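Probable leucine/isoleucine/valine-binding protein (PDB 4KV7) probably binds leucine, isoleucine, valine or a related small ligand as the periplasmic component of an ABC-type uptake system. Local coordinates at residues Gly40-Phe45 / Arg291-Glu296; Phe45-Ala50 / Glu305-Gly310; Val273-Ser278 / Asp368-Leu373; Arg284-Ala289 / Leu297-Val302. The protein carries 1 engineered substitution. All coordinates share one frame; numbering follows the deposited sequence.

Contact 1 (Gly40-Phe45 / Arg291-Glu296)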
loop_
_atom_site.group_PDB
_atom_site.type_symbol
_atom_site.label_atom_id
_atom_site.label_comp_id
_atom_site.label_asym_id
_atom_site.label_seq_id
_atom_site.Cartn_x
_atom_site.Cartn_y
_atom_site.Cartn_z
ATOM N N GLY A 40 12.000 -2.037 2.535
ATOM C CA GLY A 40 11.808 -3.028 1.485
ATOM C C GLY A 40 12.545 -2.664 0.208
ATOM O O GLY A 40 13.206 -3.511 -0.402
ATOM N N ILE A 41 12.434 -1.401 -0.192
ATOM C CA ILE A 41 13.165 -0.912 -1.356
ATOM C C ILE A 41 14.674 -1.045 -1.136
ATOM O O ILE A 41 15.409 -1.512 -2.014
ATOM C CB ILE A 41 12.793 0.559 -1.660
ATOM C CG1 ILE A 41 11.358 0.652 -2.177
ATOM C CG2 ILE A 41 13.783 1.187 -2.649
ATOM C CD1 ILE A 41 11.224 0.312 -3.630
ATOM N N LEU A 42 15.145 -0.634 0.033
ATOM C CA LEU A 42 16.574 -0.699 0.296
ATOM C C LEU A 42 17.090 -2.128 0.365
ATOM O O LEU A 42 18.217 -2.400 -0.040
ATOM C CB LEU A 42 16.927 0.071 1.567
ATOM C CG LEU A 42 16.780 1.593 1.470
ATOM C CD1 LEU A 42 17.045 2.245 2.816
ATOM C CD2 LEU A 42 17.715 2.171 0.403
ATOM N N ALA A 43 16.268 -3.052 0.853
ATOM C CA ALA A 43 16.673 -4.454 0.869
ATOM C C ALA A 43 16.809 -4.977 -0.565
ATOM O O ALA A 43 17.739 -5.725 -0.883
ATOM C CB ALA A 43 15.688 -5.296 1.655
ATOM N N ALA A 44 15.882 -4.569 -1.434
ATOM C CA ALA A 44 15.974 -4.927 -2.854
ATOM C C ALA A 44 17.236 -4.331 -3.483
ATOM O O ALA A 44 17.932 -4.991 -4.249
ATOM C CB ALA A 44 14.733 -4.479 -3.609
ATOM N N PHE A 45 17.532 -3.076 -3.159
ATOM C CA PHE A 45 18.721 -2.442 -3.719
ATOM C C PHE A 45 19.987 -3.121 -3.194
ATOM O O PHE A 45 20.936 -3.314 -3.939
ATOM C CB PHE A 45 18.756 -0.948 -3.387
ATOM C CG PHE A 45 17.796 -0.092 -4.190
ATOM C CD1 PHE A 45 16.881 -0.646 -5.082
ATOM C CD2 PHE A 45 17.821 1.293 -4.035
ATOM C CE1 PHE A 45 16.024 0.178 -5.813
ATOM C CE2 PHE A 45 16.969 2.106 -4.759
ATOM C CZ PHE A 45 16.068 1.548 -5.642
ATOM N N ARG A 291 17.055 -10.533 5.624
ATOM C CA ARG A 291 17.967 -11.100 6.601
ATOM C C ARG A 291 19.374 -10.524 6.422
ATOM O O ARG A 291 20.051 -10.193 7.402
ATOM C CB ARG A 291 17.996 -12.624 6.490
ATOM C CG ARG A 291 18.737 -13.305 7.632
ATOM C CD ARG A 291 18.696 -14.827 7.516
ATOM N NE ARG A 291 19.347 -15.290 6.292
ATOM C CZ ARG A 291 18.698 -15.749 5.224
ATOM N NH1 ARG A 291 17.375 -15.835 5.223
ATOM N NH2 ARG A 291 19.374 -16.137 4.152
ATOM N N ASP A 292 19.811 -10.401 5.171
ATOM C CA ASP A 292 21.141 -9.871 4.879
ATOM C C ASP A 292 21.200 -8.356 5.067
ATOM O O ASP A 292 22.236 -7.815 5.449
ATOM C CB ASP A 292 21.572 -10.228 3.454
ATOM C CG ASP A 292 22.000 -11.680 3.311
ATOM O OD1 ASP A 292 22.085 -12.395 4.336
ATOM O OD2 ASP A 292 22.267 -12.098 2.163
ATOM N N TYR A 293 20.094 -7.675 4.787
ATOM C CA TYR A 293 20.023 -6.216 4.888
ATOM C C TYR A 293 20.036 -5.764 6.347
ATOM O O TYR A 293 20.840 -4.910 6.735
ATOM C CB TYR A 293 18.780 -5.718 4.136
ATOM C CG TYR A 293 18.343 -4.294 4.410
ATOM C CD1 TYR A 293 19.060 -3.210 3.910
ATOM C CD2 TYR A 293 17.194 -4.035 5.141
ATOM C CE1 TYR A 293 18.645 -1.906 4.152
ATOM C CE2 TYR A 293 16.772 -2.736 5.384
ATOM C CZ TYR A 293 17.508 -1.684 4.887
ATOM O OH TYR A 293 17.102 -0.393 5.114
ATOM N N ASP A 294 19.161 -6.350 7.157
ATOM C CA ASP A 294 19.131 -6.052 8.587
ATOM C C ASP A 294 18.315 -7.128 9.283
ATOM O O ASP A 294 17.090 -7.079 9.272
ATOM C CB ASP A 294 18.510 -4.675 8.847
ATOM C CG ASP A 294 18.515 -4.293 10.325
ATOM O OD1 ASP A 294 18.864 -5.139 11.170
ATOM O OD2 ASP A 294 18.160 -3.134 10.637
ATOM N N PRO A 295 18.995 -8.097 9.910
ATOM C CA PRO A 295 18.273 -9.215 10.527
ATOM C C PRO A 295 17.454 -8.820 11.759
ATOM O O PRO A 295 16.697 -9.644 12.264
ATOM C CB PRO A 295 19.399 -10.171 10.925
ATOM C CG PRO A 295 20.579 -9.280 11.145
ATOM C CD PRO A 295 20.454 -8.219 10.084
ATOM N N GLU A 296 17.597 -7.587 12.242
ATOM C CA GLU A 296 16.804 -7.158 13.395
ATOM C C GLU A 296 15.418 -6.647 13.005
ATOM O O GLU A 296 14.539 -6.532 13.861
ATOM C CB GLU A 296 17.538 -6.094 14.217
ATOM C CG GLU A 296 18.963 -6.468 14.601
ATOM C CD GLU A 296 19.078 -7.809 15.322
ATOM O OE1 GLU A 296 18.185 -8.155 16.127
ATOM O OE2 GLU A 296 20.081 -8.511 15.086
#
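One face of the Y293 ring lies against the backbone of the helix that carries L42 and A43. A43 N sits 4.1 Å above the ring plane, over its centre, while A43 CA, 3.9 Å from Y293 CG, and the carbonyl carbon of L42 cover the same face. L42 runs obliquely to the ring, past its phenol end: L42 CB packs 3.7 Å from Y293 CE1, and the branch ending in L42 CD1 comes within 3.5 Å of Y293 OH. At the root of the aromatic side chain, the methyl A43 CB lies 4.0 Å from Y293 CG, and its small size lets the ring settle down on the helix backbone. A chi1 of 165° throws the Y293 ring away from its own amide nitrogen, off the end of helix 281-293 and onto helix 31-50. These helices belong to the lobe built on strands 16-24 and 57-65, one of the two lobes expected of a periplasmic binding protein, and the contact joins an early helix of the chain to one that returns to the lobe some 240 residues later. L42 also reaches L61 of strand 57-65. The Y293 hydroxyl is hydrogen-bonded to H39 ND1, one turn before L42 and A43 on helix 31-50. Just past Y293 the helix ends, and D294 OD1 takes the backbone N-H of E296 in an Asx turn.

Contact 2 (Phe45-Ala50 / Glu305-Gly310)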
loop_
_atom_site.group_PDB
_atom_site.type_symbol
_atom_site.label_atom_id
_atom_site.label_comp_id
_atom_site.label_asym_id
_atom_site.label_seq_id
_atom_site.Cartn_x
_atom_site.Cartn_y
_atom_site.Cartn_z
ATOM N N PHE A 45 17.532 -3.076 -3.159
ATOM C CA PHE A 45 18.721 -2.442 -3.719
ATOM C C PHE A 45 19.987 -3.121 -3.194
ATOM O O PHE A 45 20.936 -3.314 -3.939
ATOM C CB PHE A 45 18.756 -0.948 -3.387
ATOM C CG PHE A 45 17.796 -0.092 -4.190
ATOM C CD1 PHE A 45 16.881 -0.646 -5.082
ATOM C CD2 PHE A 45 17.821 1.293 -4.035
ATOM C CE1 PHE A 45 16.024 0.178 -5.813
ATOM C CE2 PHE A 45 16.969 2.106 -4.759
ATOM C CZ PHE A 45 16.068 1.548 -5.642
ATOM N N ASP A 46 19.990 -3.480 -1.910
ATOM C CA ASP A 46 21.108 -4.199 -1.299
ATOM C C ASP A 46 21.381 -5.522 -2.005
ATOM O O ASP A 46 22.530 -5.874 -2.293
ATOM C CB ASP A 46 20.808 -4.442 0.184
ATOM C CG ASP A 46 21.996 -4.979 0.944
ATOM O OD1 ASP A 46 22.990 -4.234 1.077
ATOM O OD2 ASP A 46 21.938 -6.136 1.417
ATOM N N GLU A 47 20.307 -6.251 -2.283
ATOM C CA GLU A 47 20.410 -7.521 -2.979
ATOM C C GLU A 47 20.947 -7.339 -4.395
ATOM O O GLU A 47 21.796 -8.113 -4.852
ATOM C CB GLU A 47 19.047 -8.204 -3.032
ATOM C CG GLU A 47 19.069 -9.474 -3.852
ATOM C CD GLU A 47 17.704 -10.101 -4.005
ATOM O OE1 GLU A 47 16.713 -9.362 -3.908
ATOM O OE2 GLU A 47 17.632 -11.331 -4.219
ATOM N N ALA A 48 20.443 -6.320 -5.089
ATOM C CA ALA A 48 20.881 -6.058 -6.456
ATOM C C ALA A 48 22.379 -5.770 -6.496
ATOM O O ALA A 48 23.068 -6.194 -7.418
ATOM C CB ALA A 48 20.093 -4.913 -7.070
ATOM N N LYS A 49 22.884 -5.052 -5.496
ATOM C CA LYS A 49 24.315 -4.786 -5.383
ATOM C C LYS A 49 25.086 -6.076 -5.117
ATOM O O LYS A 49 26.082 -6.366 -5.767
ATOM C CB LYS A 49 24.578 -3.784 -4.255
ATOM C CG LYS A 49 26.034 -3.391 -4.111
ATOM C CD LYS A 49 26.273 -2.496 -2.907
ATOM C CE LYS A 49 27.749 -2.139 -2.794
ATOM N NZ LYS A 49 28.068 -1.443 -1.521
ATOM N N ALA A 50 24.612 -6.843 -4.141
ATOM C CA ALA A 50 25.284 -8.073 -3.728
ATOM C C ALA A 50 25.407 -9.073 -4.869
ATOM O O ALA A 50 26.420 -9.766 -4.993
ATOM C CB ALA A 50 24.550 -8.704 -2.550
ATOM N N GLU A 305 5.947 -5.401 0.102
ATOM C CA GLU A 305 5.548 -4.575 -1.034
ATOM C C GLU A 305 6.705 -3.697 -1.534
ATOM O O GLU A 305 6.920 -3.583 -2.739
ATOM C CB GLU A 305 4.315 -3.729 -0.699
ATOM C CG GLU A 305 3.782 -2.933 -1.878
ATOM C CD GLU A 305 2.461 -2.241 -1.596
ATOM O OE1 GLU A 305 1.854 -2.485 -0.526
ATOM O OE2 GLU A 305 2.026 -1.430 -2.447
ATOM N N GLY A 306 7.448 -3.079 -0.619
ATOM C CA GLY A 306 8.573 -2.252 -1.022
ATOM C C GLY A 306 9.627 -3.056 -1.767
ATOM O O GLY A 306 10.189 -2.612 -2.778
ATOM N N TYR A 307 9.891 -4.262 -1.280
ATOM C CA TYR A 307 10.828 -5.164 -1.927
ATOM C C TYR A 307 10.381 -5.520 -3.345
ATOM O O TYR A 307 11.185 -5.528 -4.276
ATOM C CB TYR A 307 11.034 -6.417 -1.067
ATOM C CG TYR A 307 11.917 -7.447 -1.716
ATOM C CD1 TYR A 307 13.300 -7.323 -1.683
ATOM C CD2 TYR A 307 11.369 -8.542 -2.377
ATOM C CE1 TYR A 307 14.110 -8.262 -2.292
ATOM C CE2 TYR A 307 12.172 -9.487 -2.977
ATOM C CZ TYR A 307 13.535 -9.339 -2.942
ATOM O OH TYR A 307 14.299 -10.303 -3.560
ATOM N N ILE A 308 9.098 -5.823 -3.513
ATOM C CA ILE A 308 8.532 -6.119 -4.831
ATOM C C ILE A 308 8.696 -4.937 -5.782
ATOM O O ILE A 308 9.122 -5.109 -6.929
ATOM C CB ILE A 308 7.055 -6.515 -4.713
ATOM C CG1 ILE A 308 6.964 -7.905 -4.094
ATOM C CG2 ILE A 308 6.357 -6.465 -6.078
ATOM C CD1 ILE A 308 5.591 -8.296 -3.588
ATOM N N VAL A 309 8.387 -3.741 -5.301
ATOM C CA VAL A 309 8.587 -2.536 -6.089
ATOM C C VAL A 309 10.056 -2.398 -6.516
ATOM O O VAL A 309 10.347 -2.140 -7.691
ATOM C CB VAL A 309 8.077 -1.308 -5.315
ATOM C CG1 VAL A 309 8.489 -0.023 -6.002
ATOM C CG2 VAL A 309 6.566 -1.371 -5.187
ATOM N N GLY A 310 10.981 -2.573 -5.574
ATOM C CA GLY A 310 12.397 -2.516 -5.889
ATOM C C GLY A 310 12.799 -3.563 -6.917
ATOM O O GLY A 310 13.559 -3.269 -7.851
#
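E47 and Y307 both leave their helices with CG turned opposite the backbone N, E47 at chi1 175° and Y307 at 176°. Beyond CG the glutamate chain stays extended, which carries its carboxylate across from helix 31-50 to helix 301-319 and the end of the tyrosine side chain. The two side chains meet at about a right angle, yet their flat groups are only modestly tilted, carboxylate and ring planes 22° apart. Y307 OH donates to E47 OE1 over 2.6 Å, a short bond that uses the syn lone pair, on the side of the other carboxylate oxygen. E47 OE1 sits at the edge of the ring, near its plane, 3.3 Å from Y307 CE1.

Nearer the sheet side of the helices, packing takes over from polar contact. The ring edge of F45 comes to 4.5 Å from the second helix, F45 CE1 to G310 CA, on the side where a CB of the glycine would point; this is a loose approach. Helix 281-293 contributes A289, which touches both E47 and Y307, so three helices of this lobe converge here.

Each polar partner is gripped twice. E47 OE2 makes a salt bridge to K51, and Y307 OH also bonds to R311 NH1. Two cationic side chains thus reach the buried acid-phenol pair, K51 at the carboxylate and R311 at the phenol oxygen; they would be expected to favour the ionised carboxylate and, through R311, to polarise the phenol toward giving its proton to E47.

Contact 3 (Val273-Ser278 / Asp368-Leu373). Engineered in segment 368-373: S369 (natural residue Gly).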
loop_
_atom_site.group_PDB
_atom_site.type_symbol
_atom_site.label_atom_id
_atom_site.label_comp_id
_atom_site.label_asym_id
_atom_site.label_seq_id
_atom_site.Cartn_x
_atom_site.Cartn_y
_atom_site.Cartn_z
ATOM N N VAL A 273 -0.068 -8.103 -1.407
ATOM C CA VAL A 273 1.089 -8.983 -1.550
ATOM C C VAL A 273 0.732 -10.308 -0.880
ATOM O O VAL A 273 -0.146 -10.343 -0.012
ATOM C CB VAL A 273 2.353 -8.393 -0.863
ATOM C CG1 VAL A 273 2.789 -7.107 -1.563
ATOM C CG2 VAL A 273 2.103 -8.146 0.624
ATOM N N PRO A 274 1.396 -11.403 -1.266
ATOM C CA PRO A 274 1.201 -12.675 -0.564
ATOM C C PRO A 274 1.783 -12.584 0.846
ATOM O O PRO A 274 2.379 -11.578 1.234
ATOM C CB PRO A 274 1.975 -13.670 -1.429
ATOM C CG PRO A 274 3.023 -12.846 -2.081
ATOM C CD PRO A 274 2.378 -11.523 -2.356
ATOM N N HIS A 275 1.583 -13.625 1.641
ATOM C CA HIS A 275 2.032 -13.565 3.017
ATOM C C HIS A 275 3.551 -13.648 3.061
ATOM O O HIS A 275 4.158 -14.400 2.303
ATOM C CB HIS A 275 1.422 -14.687 3.846
ATOM C CG HIS A 275 1.439 -14.394 5.306
ATOM N ND1 HIS A 275 2.603 -14.375 6.045
ATOM C CD2 HIS A 275 0.448 -14.038 6.154
ATOM C CE1 HIS A 275 2.321 -14.045 7.294
ATOM N NE2 HIS A 275 1.019 -13.840 7.387
ATOM N N PHE A 276 4.170 -12.881 3.949
ATOM C CA PHE A 276 5.628 -12.894 4.062
ATOM C C PHE A 276 6.190 -14.202 4.598
ATOM O O PHE A 276 7.403 -14.422 4.538
ATOM C CB PHE A 276 6.142 -11.693 4.864
ATOM C CG PHE A 276 5.471 -11.505 6.196
ATOM C CD1 PHE A 276 5.826 -12.285 7.281
ATOM C CD2 PHE A 276 4.504 -10.520 6.367
ATOM C CE1 PHE A 276 5.229 -12.088 8.514
ATOM C CE2 PHE A 276 3.901 -10.326 7.592
ATOM C CZ PHE A 276 4.264 -11.104 8.669
ATOM N N ASP A 277 5.317 -15.085 5.081
ATOM C CA ASP A 277 5.737 -16.418 5.495
ATOM C C ASP A 277 5.576 -17.456 4.376
ATOM O O ASP A 277 5.898 -18.631 4.573
ATOM C CB ASP A 277 4.971 -16.877 6.744
ATOM C CG ASP A 277 5.377 -16.112 8.001
ATOM O OD1 ASP A 277 6.530 -15.638 8.080
ATOM O OD2 ASP A 277 4.542 -16.000 8.924
ATOM N N SER A 278 5.086 -17.027 3.215
ATOM C CA SER A 278 4.859 -17.917 2.064
ATOM C C SER A 278 6.152 -18.508 1.526
ATOM O O SER A 278 7.223 -17.917 1.682
ATOM C CB SER A 278 4.186 -17.135 0.925
ATOM O OG SER A 278 4.089 -17.920 -0.260
ATOM N N ASP A 368 -1.147 -14.573 17.707
ATOM C CA ASP A 368 0.274 -14.246 17.693
ATOM C C ASP A 368 0.798 -13.896 16.303
ATOM O O ASP A 368 1.916 -13.391 16.167
ATOM C CB ASP A 368 1.079 -15.426 18.236
ATOM C CG ASP A 368 0.671 -15.817 19.642
ATOM O OD1 ASP A 368 0.747 -14.959 20.545
ATOM O OD2 ASP A 368 0.268 -16.984 19.843
ATOM N N SER A 369 -0.002 -14.171 15.280
ATOM C CA SER A 369 0.436 -14.011 13.901
ATOM C C SER A 369 -0.772 -13.765 13.025
ATOM O O SER A 369 -1.888 -13.620 13.525
ATOM C CB SER A 369 1.142 -15.282 13.430
ATOM O OG SER A 369 0.258 -16.395 13.487
ATOM N N SER A 370 -0.550 -13.710 11.716
ATOM C CA SER A 370 -1.652 -13.749 10.770
ATOM C C SER A 370 -1.409 -14.892 9.794
ATOM O O SER A 370 -0.285 -15.386 9.673
ATOM C CB SER A 370 -1.795 -12.421 10.024
ATOM O OG SER A 370 -0.762 -12.244 9.066
ATOM N N GLN A 371 -2.468 -15.328 9.122
ATOM C CA GLN A 371 -2.368 -16.395 8.137
ATOM C C GLN A 371 -3.270 -16.081 6.958
ATOM O O GLN A 371 -4.261 -15.361 7.093
ATOM C CB GLN A 371 -2.790 -17.738 8.747
ATOM C CG GLN A 371 -1.857 -18.270 9.821
ATOM C CD GLN A 371 -2.232 -19.669 10.277
ATOM O OE1 GLN A 371 -3.363 -20.116 10.080
ATOM N NE2 GLN A 371 -1.281 -20.371 10.884
ATOM N N SER A 372 -2.941 -16.645 5.800
ATOM C CA SER A 372 -3.789 -16.505 4.626
ATOM C C SER A 372 -5.194 -17.017 4.930
ATOM O O SER A 372 -5.368 -18.006 5.644
ATOM C CB SER A 372 -3.188 -17.252 3.436
ATOM O OG SER A 372 -3.108 -18.643 3.693
ATOM N N LEU A 373 -6.190 -16.322 4.396
ATOM C CA LEU A 373 -7.588 -16.673 4.604
ATOM C C LEU A 373 -8.263 -16.924 3.265
ATOM O O LEU A 373 -8.142 -16.115 2.347
ATOM C CB LEU A 373 -8.311 -15.538 5.333
ATOM C CG LEU A 373 -9.828 -15.648 5.499
ATOM C CD1 LEU A 373 -10.210 -16.776 6.448
ATOM C CD2 LEU A 373 -10.411 -14.327 5.973
HETATM O O HOH W 1 1.933 -16.875 9.040
#
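H275 and S370 supply most of the buried surface, with S372 adding a little. The imidazole of H275 is turned trans to the backbone N (chi1 -159°), which directs it toward strand 370-372. It is aimed edge-on at the serine: H275 NE2 and S370 OG form a hydrogen bond of 2.9 Å, in which either could be the donor and S370 OG stays near the ring plane. At the other nitrogen, H275 ND1 accepts the N-H of D277 over 3.0 Å, only 2° out of the plane, which fixes the rotation of the ring. The D277 amide belongs to a type I beta turn running from H275 to S278. This loop leaves strand 268-271 of one lobe's sheet and leads to helix 281-293 of the other, consistent with one of the interlobe crossovers of periplasmic binding proteins; strand 370-372 is an edge strand of that same sheet. A single water ties the turn to the strand as well, donating to D277 OD2 at 2.8 Å and to S370 O at 2.7 Å. H275 CE1 rests 3.7 Å above the plane of the F276 ring, over its centre, and F301 meets the imidazole edge-to-face.

Contact 4 (Arg284-Ala289 / Leu297-Val302)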
loop_
_atom_site.group_PDB
_atom_site.type_symbol
_atom_site.label_atom_id
_atom_site.label_comp_id
_atom_site.label_asym_id
_atom_site.label_seq_id
_atom_site.Cartn_x
_atom_site.Cartn_y
_atom_site.Cartn_z
ATOM N N ARG A 284 10.518 -16.008 -0.589
ATOM C CA ARG A 284 11.743 -16.556 -0.011
ATOM C C ARG A 284 12.921 -15.619 -0.280
ATOM O O ARG A 284 13.774 -15.406 0.583
ATOM C CB ARG A 284 12.033 -17.953 -0.561
ATOM C CG ARG A 284 10.907 -18.937 -0.326
ATOM C CD ARG A 284 11.316 -20.353 -0.675
ATOM N NE ARG A 284 11.766 -20.495 -2.060
ATOM C CZ ARG A 284 11.673 -21.621 -2.772
ATOM N NH1 ARG A 284 11.132 -22.708 -2.247
ATOM N NH2 ARG A 284 12.126 -21.666 -4.018
ATOM N N GLU A 285 12.945 -15.033 -1.473
ATOM C CA GLU A 285 13.976 -14.070 -1.851
ATOM C C GLU A 285 13.883 -12.786 -1.019
ATOM O O GLU A 285 14.895 -12.223 -0.606
ATOM C CB GLU A 285 13.901 -13.787 -3.359
ATOM C CG GLU A 285 14.429 -14.952 -4.209
ATOM C CD GLU A 285 13.929 -14.959 -5.650
ATOM O OE1 GLU A 285 13.098 -14.116 -6.028
ATOM O OE2 GLU A 285 14.374 -15.837 -6.413
ATOM N N TYR A 286 12.667 -12.327 -0.769
ATOM C CA TYR A 286 12.429 -11.222 0.149
ATOM C C TYR A 286 13.018 -11.523 1.519
ATOM O O TYR A 286 13.717 -10.695 2.089
ATOM C CB TYR A 286 10.925 -10.962 0.259
ATOM C CG TYR A 286 10.501 -10.196 1.497
ATOM C CD1 TYR A 286 10.748 -8.832 1.625
ATOM C CD2 TYR A 286 9.830 -10.841 2.531
ATOM C CE1 TYR A 286 10.343 -8.140 2.756
ATOM C CE2 TYR A 286 9.425 -10.164 3.661
ATOM C CZ TYR A 286 9.676 -8.813 3.775
ATOM O OH TYR A 286 9.257 -8.167 4.915
ATOM N N ARG A 287 12.750 -12.709 2.053
ATOM C CA ARG A 287 13.235 -13.026 3.393
ATOM C C ARG A 287 14.758 -13.066 3.432
ATOM O O ARG A 287 15.361 -12.587 4.392
ATOM C CB ARG A 287 12.641 -14.336 3.924
ATOM C CG ARG A 287 11.144 -14.258 4.191
ATOM C CD ARG A 287 10.681 -15.322 5.187
ATOM N NE ARG A 287 10.870 -16.669 4.652
ATOM C CZ ARG A 287 9.978 -17.319 3.914
ATOM N NH1 ARG A 287 8.817 -16.756 3.631
ATOM N NH2 ARG A 287 10.250 -18.533 3.459
ATOM N N ASP A 288 15.383 -13.620 2.392
ATOM C CA ASP A 288 16.843 -13.652 2.333
ATOM C C ASP A 288 17.405 -12.238 2.261
ATOM O O ASP A 288 18.389 -11.925 2.933
ATOM C CB ASP A 288 17.335 -14.432 1.110
ATOM C CG ASP A 288 17.102 -15.934 1.214
ATOM O OD1 ASP A 288 16.925 -16.463 2.331
ATOM O OD2 ASP A 288 17.134 -16.598 0.149
ATOM N N ALA A 289 16.788 -11.390 1.440
ATOM C CA ALA A 289 17.258 -10.020 1.267
ATOM C C ALA A 289 17.131 -9.244 2.566
ATOM O O ALA A 289 18.048 -8.515 2.947
ATOM C CB ALA A 289 16.508 -9.324 0.148
ATOM N N LEU A 297 15.213 -6.341 11.725
ATOM C CA LEU A 297 13.914 -5.829 11.284
ATOM C C LEU A 297 12.892 -6.939 11.182
ATOM O O LEU A 297 13.157 -7.966 10.569
ATOM C CB LEU A 297 14.008 -5.155 9.918
ATOM C CG LEU A 297 14.897 -3.924 9.826
ATOM C CD1 LEU A 297 14.992 -3.474 8.380
ATOM C CD2 LEU A 297 14.384 -2.793 10.713
ATOM N N PRO A 298 11.699 -6.727 11.744
ATOM C CA PRO A 298 10.626 -7.707 11.567
ATOM C C PRO A 298 10.127 -7.701 10.132
ATOM O O PRO A 298 10.152 -6.657 9.473
ATOM C CB PRO A 298 9.529 -7.186 12.493
ATOM C CG PRO A 298 9.758 -5.708 12.527
ATOM C CD PRO A 298 11.256 -5.550 12.507
ATOM N N LEU A 299 9.690 -8.852 9.651
ATOM C CA LEU A 299 9.054 -8.922 8.340
ATOM C C LEU A 299 7.683 -8.253 8.402
ATOM O O LEU A 299 7.072 -8.188 9.469
ATOM C CB LEU A 299 8.903 -10.372 7.899
ATOM C CG LEU A 299 10.198 -11.184 7.869
ATOM C CD1 LEU A 299 9.922 -12.587 7.367
ATOM C CD2 LEU A 299 11.257 -10.488 7.021
ATOM N N SER A 300 7.204 -7.745 7.271
ATOM C CA SER A 300 5.865 -7.164 7.221
ATOM C C SER A 300 5.326 -7.163 5.804
ATOM O O SER A 300 6.086 -7.253 4.835
ATOM C CB SER A 300 5.867 -5.734 7.765
ATOM O OG SER A 300 6.546 -4.837 6.904
ATOM N N PHE A 301 4.010 -7.050 5.675
ATOM C CA PHE A 301 3.427 -6.914 4.348
ATOM C C PHE A 301 3.916 -5.636 3.675
ATOM O O PHE A 301 3.991 -5.575 2.455
ATOM C CB PHE A 301 1.895 -6.911 4.387
ATOM C CG PHE A 301 1.297 -8.116 5.067
ATOM C CD1 PHE A 301 1.347 -9.373 4.471
ATOM C CD2 PHE A 301 0.687 -7.991 6.301
ATOM C CE1 PHE A 301 0.805 -10.482 5.111
ATOM C CE2 PHE A 301 0.147 -9.102 6.944
ATOM C CZ PHE A 301 0.198 -10.340 6.341
ATOM N N VAL A 302 4.219 -4.616 4.474
ATOM C CA VAL A 302 4.627 -3.329 3.938
ATOM C C VAL A 302 6.014 -3.426 3.303
ATOM O O VAL A 302 6.216 -3.014 2.157
ATOM C CB VAL A 302 4.593 -2.237 5.029
ATOM C CG1 VAL A 302 5.055 -0.909 4.458
ATOM C CG2 VAL A 302 3.188 -2.096 5.621
#
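Residues 284-289 are regular helix, whereas L297 to L299 run extended until S300, at the N-cap position, starts helix 301-319. The backbones come closest at R287 and L299, whose CA atoms are 7.7 Å apart, so the contact is made by side chains.

Y286 spans the distance. Its chi1 of 160° sends the ring across to the extended loop before helix 301-319, and its hydroxyl accepts the N-H of S300 in a nearly straight bond of 3.2 Å at 166°. The same hydroxyl bonds to S303 OG. S300 OG caps the N-H of S303, so the first turn of helix 301-319 is held both by its own N-cap serine and by a tyrosine from the preceding helix. Helices 281-293 and 301-319 are consecutive in the lobe that also contains helix 31-50, and this contact closes the short connection between them.

L299 straddles the two helical side chains with its branches. L299 CD2 lies 3.8 Å from Y286 CE2, the two side chains sliding past each other in opposite directions, and L299 CD1 packs 3.6 Å from R287 CD, where leucine and arginine meet at about a right angle. Only the aliphatic part of the arginine is used here. Its chain bends at chi3 (-64°), and R287 NH1 goes on to the carbonyl oxygens of F276 and S278, while R284 CA lies over one face of the guanidinium group, offset toward the rim, 4.2 Å above its plane.

Overall arrangement
Contacts 1, 2 and 4 describe one cluster, in which helices 31-50, 281-293 and 301-319 are joined pairwise; the centres of contacts 1 and 4 each lie within about 10 Å of that of contact 2. Contact 2 is buried and relies on a tyrosine-to-carboxylate hydrogen bond with basic neighbours. Contact 1 is only partly buried and works by laying an aromatic ring on a backbone, while contact 4 mixes a tyrosine-to-amide bond with aliphatic packing. Contact 3 lies toward the other lobe, about 12 Å from contact 4 between centres; partly exposed and water-bridged, it belongs to that lobe's sheet edge. V273, packed on E305 and I308, and R287, gripping 273-278 carbonyls, join it to the cluster.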